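Long-range contact in endo-1,3-beta-glucanase, family GH16 (Zobellia galactanivorans, PDB 5FUI), which probably binds the beta-1,3-glucan laminarin through this C-terminal family 6 carbohydrate-binding module of a marine laminarinase: residues Y62-S75 with G85-W98. Numbering follows the deposited sequence.
Sequences YRVASAVDGGRFSS and GELSVPNTGGWQNW
Glu86 OE1 is gripped by two nitrogens of Arg72, NE at 2.9 Å and NH2 at 3.0 Å, in a side-on salt bridge. The carboxylate oxygen lies in the guanidinium plane, while the carboxylate itself stands almost perpendicular to it, 87° away. The extended Arg72 chain, with CG opposite the backbone N (chi1 -169°), slants across the strand pair of the hairpin 72-77/82-88 to Glu86, on the same face as its directly facing partner Ser88, whose OG lies 3.5 Å from Arg72 NH1. This hairpin forms one edge of the five-stranded sheet in the beta-sandwich of the CBM6 module. A leucine in place of Arg72 would probably leave the carboxylate of Glu86 without its counter-charge and freer to swing. On the buried side of the hairpin, Leu87 CB sits over one face of the Phe73 ring, 3.8 Å from its centroid, and Tyr62, from the other sheet, packs against Leu87 CG. Val89 CG2 meets the edge of the same phenyl ring, while its CG1 reaches Val64 CG2; Trp123 stacks with Phe73. Further along, the loops joining the two sheets fold together: Asn91 ND2 donates to Asp69 OD1, and Asn91 OD1 closes an Asx turn with Gly93 N. Ala65 CB covers a face of Trp98. Trp95, which touches a bound 2-aminomethyl-pyridine, takes Ala67 CB over its five-membered ring, 3.4 Å from CE2.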
ATOM      1  N   TYR A  62       4.530   2.867   3.513  1.00  8.35           N
ATOM      2  CA  TYR A  62       3.299   2.128   3.748  1.00  8.04           C
ATOM      3  C   TYR A  62       3.103   1.967   5.234  1.00  8.55           C
ATOM      4  O   TYR A  62       3.973   1.411   5.932  1.00  9.00           O
ATOM      5  CB  TYR A  62       3.320   0.699   3.079  1.00  8.64           C
ATOM      6  CG  TYR A  62       3.603   0.761   1.593  1.00  8.16           C
ATOM      7  CD1 TYR A  62       4.869   0.799   1.086  1.00  8.41           C
ATOM      8  CD2 TYR A  62       2.514   0.825   0.687  1.00  9.88           C
ATOM      9  CE1 TYR A  62       5.072   0.855  -0.303  1.00  8.18           C
ATOM     10  CE2 TYR A  62       2.706   0.889  -0.706  1.00  9.76           C
ATOM     11  CZ  TYR A  62       3.969   0.921  -1.162  1.00  8.54           C
ATOM     12  OH  TYR A  62       4.164   0.945  -2.517  1.00  9.87           O
ATOM     13  N   ARG A  63       1.979   2.488   5.736  1.00  7.80           N
ATOM     14  CA  ARG A  63       1.640   2.419   7.175  1.00  8.41           C
ATOM     15  C   ARG A  63       0.849   1.179   7.400  1.00  7.85           C
ATOM     16  O   ARG A  63      -0.308   1.051   6.975  1.00  9.81           O
ATOM     17  CB  ARG A  63       0.926   3.689   7.601  1.00  8.32           C
ATOM     18  CG  ARG A  63       0.635   3.857   9.117  1.00 10.03           C
ATOM     19  CD  ARG A  63       2.000   4.035   9.812  1.00  9.96           C
ATOM     20  NE  ARG A  63       1.791   4.366  11.237  1.00  8.94           N
ATOM     21  CZ  ARG A  63       2.796   4.470  12.112  1.00 10.38           C
ATOM     22  NH1 ARG A  63       4.084   4.267  11.731  1.00 11.75           N
ATOM     23  NH2 ARG A  63       2.529   4.745  13.410  1.00 12.77           N
ATOM     24  N   VAL A  64       1.514   0.189   8.005  1.00  7.89           N
ATOM     25  CA  VAL A  64       1.017  -1.232   8.033  1.00  8.49           C
ATOM     26  C   VAL A  64       1.010  -1.810   9.454  1.00  9.04           C
ATOM     27  O   VAL A  64       1.720  -1.314  10.331  1.00  9.26           O
ATOM     28  CB  VAL A  64       1.856  -2.162   7.104  1.00  7.55           C
ATOM     29  CG1 VAL A  64       1.630  -1.720   5.633  1.00  9.08           C
ATOM     30  CG2 VAL A  64       3.344  -2.168   7.457  1.00  9.76           C
ATOM     31  N   ALA A  65       0.234  -2.878   9.673  1.00  8.26           N
ATOM     32  CA  ALA A  65       0.256  -3.604  10.932  1.00  8.42           C
ATOM     33  C   ALA A  65       0.030  -5.062  10.673  1.00  9.62           C
ATOM     34  O   ALA A  65      -0.647  -5.438   9.668  1.00  9.33           O
ATOM     35  CB  ALA A  65      -0.928  -3.090  11.774  1.00  9.70           C
ATOM     36  N   SER A  66       0.484  -5.916  11.646  1.00  9.14           N
ATOM     37  CA  SER A  66       0.117  -7.335  11.525  1.00  9.91           C
ATOM     38  C   SER A  66       0.366  -7.966  12.878  1.00  9.64           C
ATOM     39  O   SER A  66       1.375  -7.680  13.538  1.00 10.28           O
ATOM     40  CB  SER A  66       0.955  -8.088  10.481  1.00 10.65           C
ATOM     41  OG  SER A  66       0.510  -9.447  10.474  1.00 10.36           O
ATOM     42  N   ALA A  67      -0.570  -8.853  13.257  1.00 10.01           N
ATOM     43  CA  ALA A  67      -0.321  -9.699  14.439  1.00 12.20           C
ATOM     44  C   ALA A  67       0.398 -11.011  14.124  1.00 13.61           C
ATOM     45  O   ALA A  67       0.640 -11.819  15.099  1.00 15.17           O
ATOM     46  CB  ALA A  67      -1.623  -9.949  15.191  1.00 13.49           C
ATOM     47  N   VAL A  68       0.763 -11.245  12.845  1.00 13.41           N
ATOM     48  CA  VAL A  68       1.303 -12.516  12.431  1.00 13.93           C
ATOM     49  C   VAL A  68       2.561 -12.255  11.601  1.00 14.11           C
ATOM     50  O   VAL A  68       2.930 -11.120  11.306  1.00 12.79           O
ATOM     51  CB  VAL A  68       0.277 -13.411  11.688  1.00 13.42           C
ATOM     52  CG1 VAL A  68      -0.886 -13.709  12.632  1.00 15.32           C
ATOM     53  CG2 VAL A  68      -0.136 -12.781  10.361  1.00 15.64           C
ATOM     54  N   ASP A  69       3.224 -13.344  11.218  1.00 14.10           N
ATOM     55  CA  ASP A  69       4.378 -13.269  10.328  1.00 12.38           C
ATOM     56  C   ASP A  69       3.947 -13.473   8.880  1.00 13.88           C
ATOM     57  O   ASP A  69       2.974 -14.221   8.577  1.00 16.16           O
ATOM     58  CB  ASP A  69       5.359 -14.394  10.676  1.00 14.90           C
ATOM     59  CG  ASP A  69       5.857 -14.305  12.092  1.00 19.43           C
ATOM     60  OD1 ASP A  69       6.146 -13.204  12.564  1.00 19.91           O
ATOM     61  OD2 ASP A  69       6.008 -15.368  12.721  1.00 37.27           O
ATOM     62  N   GLY A  70       4.729 -12.912   7.982  1.00 13.74           N
ATOM     63  CA  GLY A  70       4.633 -13.271   6.551  1.00 14.39           C
ATOM     64  C   GLY A  70       3.728 -12.480   5.632  1.00 14.09           C
ATOM     65  O   GLY A  70       3.638 -12.789   4.425  1.00 13.52           O
ATOM     66  N   GLY A  71       3.027 -11.468   6.145  1.00 12.31           N
ATOM     67  CA  GLY A  71       2.231 -10.606   5.231  1.00 10.04           C
ATOM     68  C   GLY A  71       3.149 -10.035   4.157  1.00  9.49           C
ATOM     69  O   GLY A  71       4.297  -9.636   4.454  1.00 11.06           O
ATOM     70  N   ARG A  72       2.685  -9.945   2.930  1.00  9.70           N
ATOM     71  CA  ARG A  72       3.590  -9.534   1.841  1.00  9.43           C
ATOM     72  C   ARG A  72       2.719  -9.016   0.744  1.00  9.12           C
ATOM     73  O   ARG A  72       1.655  -9.596   0.447  1.00  9.71           O
ATOM     74  CB  ARG A  72       4.412 -10.759   1.337  1.00 10.06           C
ATOM     75  CG  ARG A  72       5.518 -10.307   0.409  1.00 12.02           C
ATOM     76  CD  ARG A  72       6.210 -11.604  -0.119  1.00 13.85           C
ATOM     77  NE  ARG A  72       7.335 -11.171  -0.940  1.00 14.27           N
ATOM     78  CZ  ARG A  72       8.578 -11.091  -0.544  1.00 15.32           C
ATOM     79  NH1 ARG A  72       8.930 -11.498   0.664  1.00 18.02           N
ATOM     80  NH2 ARG A  72       9.487 -10.651  -1.385  1.00 16.54           N
ATOM     81  N   PHE A  73       3.136  -7.921   0.123  1.00  8.85           N
ATOM     82  CA  PHE A  73       2.357  -7.390  -1.004  1.00  9.24           C
ATOM     83  C   PHE A  73       3.278  -6.775  -2.040  1.00  9.20           C
ATOM     84  O   PHE A  73       4.451  -6.463  -1.747  1.00 10.81           O
ATOM     85  CB  PHE A  73       1.267  -6.389  -0.548  1.00 10.72           C
ATOM     86  CG  PHE A  73       1.797  -5.164   0.156  1.00  9.43           C
ATOM     87  CD1 PHE A  73       1.928  -5.173   1.603  1.00  9.64           C
ATOM     88  CD2 PHE A  73       2.091  -3.995  -0.571  1.00 11.07           C
ATOM     89  CE1 PHE A  73       2.337  -4.007   2.208  1.00 11.19           C
ATOM     90  CE2 PHE A  73       2.512  -2.844   0.071  1.00 12.85           C
ATOM     91  CZ  PHE A  73       2.603  -2.828   1.464  1.00 11.71           C
ATOM     92  N   SER A  74       2.756  -6.676  -3.265  1.00  8.53           N
ATOM     93  CA  SER A  74       3.511  -5.997  -4.373  1.00  8.98           C
ATOM     94  C   SER A  74       2.806  -4.707  -4.719  1.00 11.72           C
ATOM     95  O   SER A  74       1.602  -4.559  -4.510  1.00 11.60           O
ATOM     96  CB  SER A  74       3.581  -6.887  -5.630  1.00 10.83           C
ATOM     97  OG  SER A  74       2.229  -7.146  -6.105  1.00 14.44           O
ATOM     98  N   SER A  75       3.602  -3.757  -5.180  1.00 10.10           N
ATOM     99  CA  SER A  75       3.054  -2.487  -5.719  1.00  8.20           C
ATOM    100  C   SER A  75       3.396  -2.407  -7.228  1.00  8.95           C
ATOM    101  O   SER A  75       4.440  -2.898  -7.683  1.00  9.92           O
ATOM    102  CB  SER A  75       3.580  -1.251  -5.005  1.00  9.15           C
ATOM    103  OG  SER A  75       4.990  -1.297  -5.023  1.00 10.53           O
ATOM    104  N   GLY A  85       7.843  -3.252  -6.914  1.00 11.42           N
ATOM    105  CA  GLY A  85       8.545  -4.129  -5.974  1.00 12.42           C
ATOM    106  C   GLY A  85       7.591  -4.651  -4.920  1.00 11.09           C
ATOM    107  O   GLY A  85       6.372  -4.554  -5.053  1.00 12.96           O
ATOM    108  N   GLU A  86       8.187  -5.357  -3.955  1.00 10.15           N
ATOM    109  CA  GLU A  86       7.422  -6.049  -2.961  1.00  9.09           C
ATOM    110  C   GLU A  86       7.817  -5.589  -1.565  1.00  8.38           C
ATOM    111  O   GLU A  86       8.948  -5.179  -1.279  1.00 11.37           O
ATOM    112  CB  GLU A  86       7.600  -7.530  -3.055  1.00  9.38           C
ATOM    113  CG  GLU A  86       7.199  -8.088  -4.407  1.00 10.55           C
ATOM    114  CD  GLU A  86       7.422  -9.574  -4.630  1.00  9.66           C
ATOM    115  OE1 GLU A  86       7.650 -10.300  -3.669  1.00 11.49           O
ATOM    116  OE2 GLU A  86       7.287  -9.910  -5.808  1.00 10.32           O
ATOM    117  N   LEU A  87       6.850  -5.644  -0.637  1.00  8.70           N
ATOM    118  CA  LEU A  87       7.037  -5.192   0.743  1.00 11.41           C
ATOM    119  C   LEU A  87       6.659  -6.362   1.645  1.00  9.30           C
ATOM    120  O   LEU A  87       5.625  -6.999   1.439  1.00  9.50           O
ATOM    121  CB  LEU A  87       5.988  -4.005   1.068  1.00 11.75           C
ATOM    122  CG  LEU A  87       6.196  -2.620   0.420  1.00 11.34           C
ATOM    123  CD1 LEU A  87       7.591  -2.065   0.767  1.00 11.99           C
ATOM    124  CD2 LEU A  87       5.932  -2.688  -1.095  1.00 12.77           C
ATOM    125  N   SER A  88       7.493  -6.627   2.639  1.00 11.08           N
ATOM    126  CA  SER A  88       7.128  -7.522   3.737  1.00  9.55           C
ATOM    127  C   SER A  88       6.574  -6.695   4.901  1.00 11.74           C
ATOM    128  O   SER A  88       7.140  -5.627   5.274  1.00 12.47           O
ATOM    129  CB  SER A  88       8.418  -8.194   4.239  1.00 14.25           C
ATOM    130  OG  SER A  88       8.852  -9.055   3.208  1.00 19.00           O
ATOM    131  N   VAL A  89       5.512  -7.180   5.551  1.00  9.64           N
ATOM    132  CA  VAL A  89       4.900  -6.461   6.677  1.00  9.44           C
ATOM    133  C   VAL A  89       5.461  -7.151   7.949  1.00  9.37           C
ATOM    134  O   VAL A  89       5.271  -8.359   8.176  1.00 10.63           O
ATOM    135  CB  VAL A  89       3.343  -6.609   6.660  1.00 10.41           C
ATOM    136  CG1 VAL A  89       2.778  -5.923   7.877  1.00 11.44           C
ATOM    137  CG2 VAL A  89       2.780  -5.968   5.370  1.00 11.88           C
ATOM    138  N   PRO A  90       6.142  -6.361   8.842  1.00  9.63           N
ATOM    139  CA  PRO A  90       6.616  -6.920  10.089  1.00 11.15           C
ATOM    140  C   PRO A  90       5.474  -7.439  10.924  1.00 10.60           C
ATOM    141  O   PRO A  90       4.354  -6.930  10.860  1.00 10.46           O
ATOM    142  CB  PRO A  90       7.292  -5.707  10.806  1.00 11.55           C
ATOM    143  CG  PRO A  90       7.710  -4.839   9.584  1.00 11.29           C
ATOM    144  CD  PRO A  90       6.536  -4.941   8.657  1.00 11.13           C
ATOM    145  N   ASN A  91       5.796  -8.414  11.760  1.00 10.30           N
ATOM    146  CA  ASN A  91       4.863  -8.799  12.844  1.00  8.93           C
ATOM    147  C   ASN A  91       4.978  -7.746  13.965  1.00  9.60           C
ATOM    148  O   ASN A  91       5.976  -7.682  14.739  1.00 11.19           O
ATOM    149  CB  ASN A  91       5.186 -10.171  13.364  1.00 10.82           C
ATOM    150  CG  ASN A  91       4.170 -10.622  14.389  1.00 10.20           C
ATOM    151  OD1 ASN A  91       3.482  -9.831  15.012  1.00 11.58           O
ATOM    152  ND2 ASN A  91       4.074 -11.994  14.568  1.00 12.43           N
ATOM    153  N   THR A  92       4.087  -6.777  13.939  1.00  9.71           N
ATOM    154  CA  THR A  92       4.121  -5.667  14.895  1.00 10.30           C
ATOM    155  C   THR A  92       3.389  -6.045  16.177  1.00 11.87           C
ATOM    156  O   THR A  92       3.326  -5.229  17.102  1.00 12.24           O
ATOM    157  CB  THR A  92       3.403  -4.427  14.303  1.00 11.02           C
ATOM    158  OG1 THR A  92       2.020  -4.785  14.063  1.00  9.96           O
ATOM    159  CG2 THR A  92       4.073  -3.984  12.954  1.00 13.11           C
ATOM    160  N   GLY A  93       2.928  -7.342  16.210  1.00 10.55           N
ATOM    161  CA  GLY A  93       2.281  -7.879  17.441  1.00 12.38           C
ATOM    162  C   GLY A  93       0.873  -7.416  17.700  1.00 12.50           C
ATOM    163  O   GLY A  93       0.367  -7.658  18.809  1.00 13.53           O
ATOM    164  N   GLY A  94       0.192  -6.774  16.765  1.00 11.06           N
ATOM    165  CA  GLY A  94      -1.209  -6.442  17.026  1.00 10.19           C
ATOM    166  C   GLY A  94      -1.766  -5.872  15.740  1.00  9.99           C
ATOM    167  O   GLY A  94      -1.012  -5.332  14.871  1.00 12.06           O
ATOM    168  N   TRP A  95      -3.084  -6.005  15.591  1.00 10.74           N
ATOM    169  CA  TRP A  95      -3.789  -5.559  14.383  1.00 10.89           C
ATOM    170  C   TRP A  95      -3.837  -4.042  14.226  1.00 12.46           C
ATOM    171  O   TRP A  95      -4.097  -3.509  13.141  1.00 11.48           O
ATOM    172  CB  TRP A  95      -5.172  -6.193  14.348  1.00 11.23           C
ATOM    173  CG  TRP A  95      -5.068  -7.695  14.239  1.00 11.52           C
ATOM    174  CD1 TRP A  95      -5.436  -8.641  15.166  1.00 12.37           C
ATOM    175  CD2 TRP A  95      -4.491  -8.413  13.109  1.00 12.73           C
ATOM    176  NE1 TRP A  95      -5.118  -9.915  14.687  1.00 14.59           N
ATOM    177  CE2 TRP A  95      -4.536  -9.828  13.441  1.00 14.39           C
ATOM    178  CE3 TRP A  95      -3.973  -8.029  11.848  1.00 12.72           C
ATOM    179  CZ2 TRP A  95      -4.114 -10.810  12.541  1.00 15.92           C
ATOM    180  CZ3 TRP A  95      -3.506  -9.000  10.983  1.00 15.14           C
ATOM    181  CH2 TRP A  95      -3.600 -10.380  11.317  1.00 15.38           C
ATOM    182  N   GLN A  96      -3.612  -3.331  15.335  1.00 11.08           N
ATOM    183  CA  GLN A  96      -3.531  -1.869  15.341  1.00 11.16           C
ATOM    184  C   GLN A  96      -2.232  -1.409  15.942  1.00 13.15           C
ATOM    185  O   GLN A  96      -2.168  -0.378  16.520  1.00 11.48           O
ATOM    186  CB  GLN A  96      -4.772  -1.195  16.010  1.00 11.49           C
ATOM    187  CG  GLN A  96      -6.128  -1.568  15.416  1.00 10.61           C
ATOM    188  CD  GLN A  96      -6.414  -0.892  14.091  1.00 11.66           C
ATOM    189  OE1 GLN A  96      -7.108  -1.502  13.240  1.00 13.14           O
ATOM    190  NE2 GLN A  96      -6.009   0.305  13.926  1.00 10.80           N
ATOM    191  N   ASN A  97      -1.207  -2.220  15.794  1.00 11.91           N
ATOM    192  CA  ASN A  97       0.153  -1.806  16.129  1.00 11.34           C
ATOM    193  C   ASN A  97       0.816  -1.389  14.815  1.00 11.29           C
ATOM    194  O   ASN A  97       1.151  -2.247  14.026  1.00 10.42           O
ATOM    195  CB  ASN A  97       0.972  -2.934  16.782  1.00 12.46           C
ATOM    196  CG  ASN A  97       0.520  -3.251  18.181  1.00 13.05           C
ATOM    197  OD1 ASN A  97       1.070  -4.158  18.788  1.00 15.88           O
ATOM    198  ND2 ASN A  97      -0.392  -2.564  18.673  1.00 13.24           N
ATOM    199  N   TRP A  98       0.929  -0.099  14.565  1.00  9.13           N
ATOM    200  CA  TRP A  98       1.316   0.346  13.201  1.00  9.91           C
ATOM    201  C   TRP A  98       2.773   0.645  13.113  1.00 10.96           C
ATOM    202  O   TRP A  98       3.419   1.058  14.099  1.00 11.75           O
ATOM    203  CB  TRP A  98       0.519   1.643  12.895  1.00  9.86           C
ATOM    204  CG  TRP A  98      -0.929   1.339  12.852  1.00 10.83           C
ATOM    205  CD1 TRP A  98      -1.873   1.498  13.890  1.00 11.15           C
ATOM    206  CD2 TRP A  98      -1.616   0.753  11.719  1.00 10.66           C
ATOM    207  NE1 TRP A  98      -3.103   1.004  13.467  1.00 10.06           N
ATOM    208  CE2 TRP A  98      -3.005   0.533  12.162  1.00  9.85           C
ATOM    209  CE3 TRP A  98      -1.254   0.414  10.417  1.00 10.87           C
ATOM    210  CZ2 TRP A  98      -3.969  -0.042  11.317  1.00  9.98           C
ATOM    211  CZ3 TRP A  98      -2.231  -0.240   9.611  1.00 10.63           C
ATOM    212  CH2 TRP A  98      -3.572  -0.407  10.029  1.00 11.04           C
TER
HETATM  213  O   HOH W   1       2.107 -13.865  16.154  1.00 26.23           O
HETATM  214  O   HOH W   2       2.941  -9.932   8.536  1.00 12.12           O
HETATM  215  O   HOH W   3       6.600 -10.771   8.436  1.00 23.58           O
HETATM  216  O   HOH W   4       6.657 -11.063   4.902  1.00 20.42           O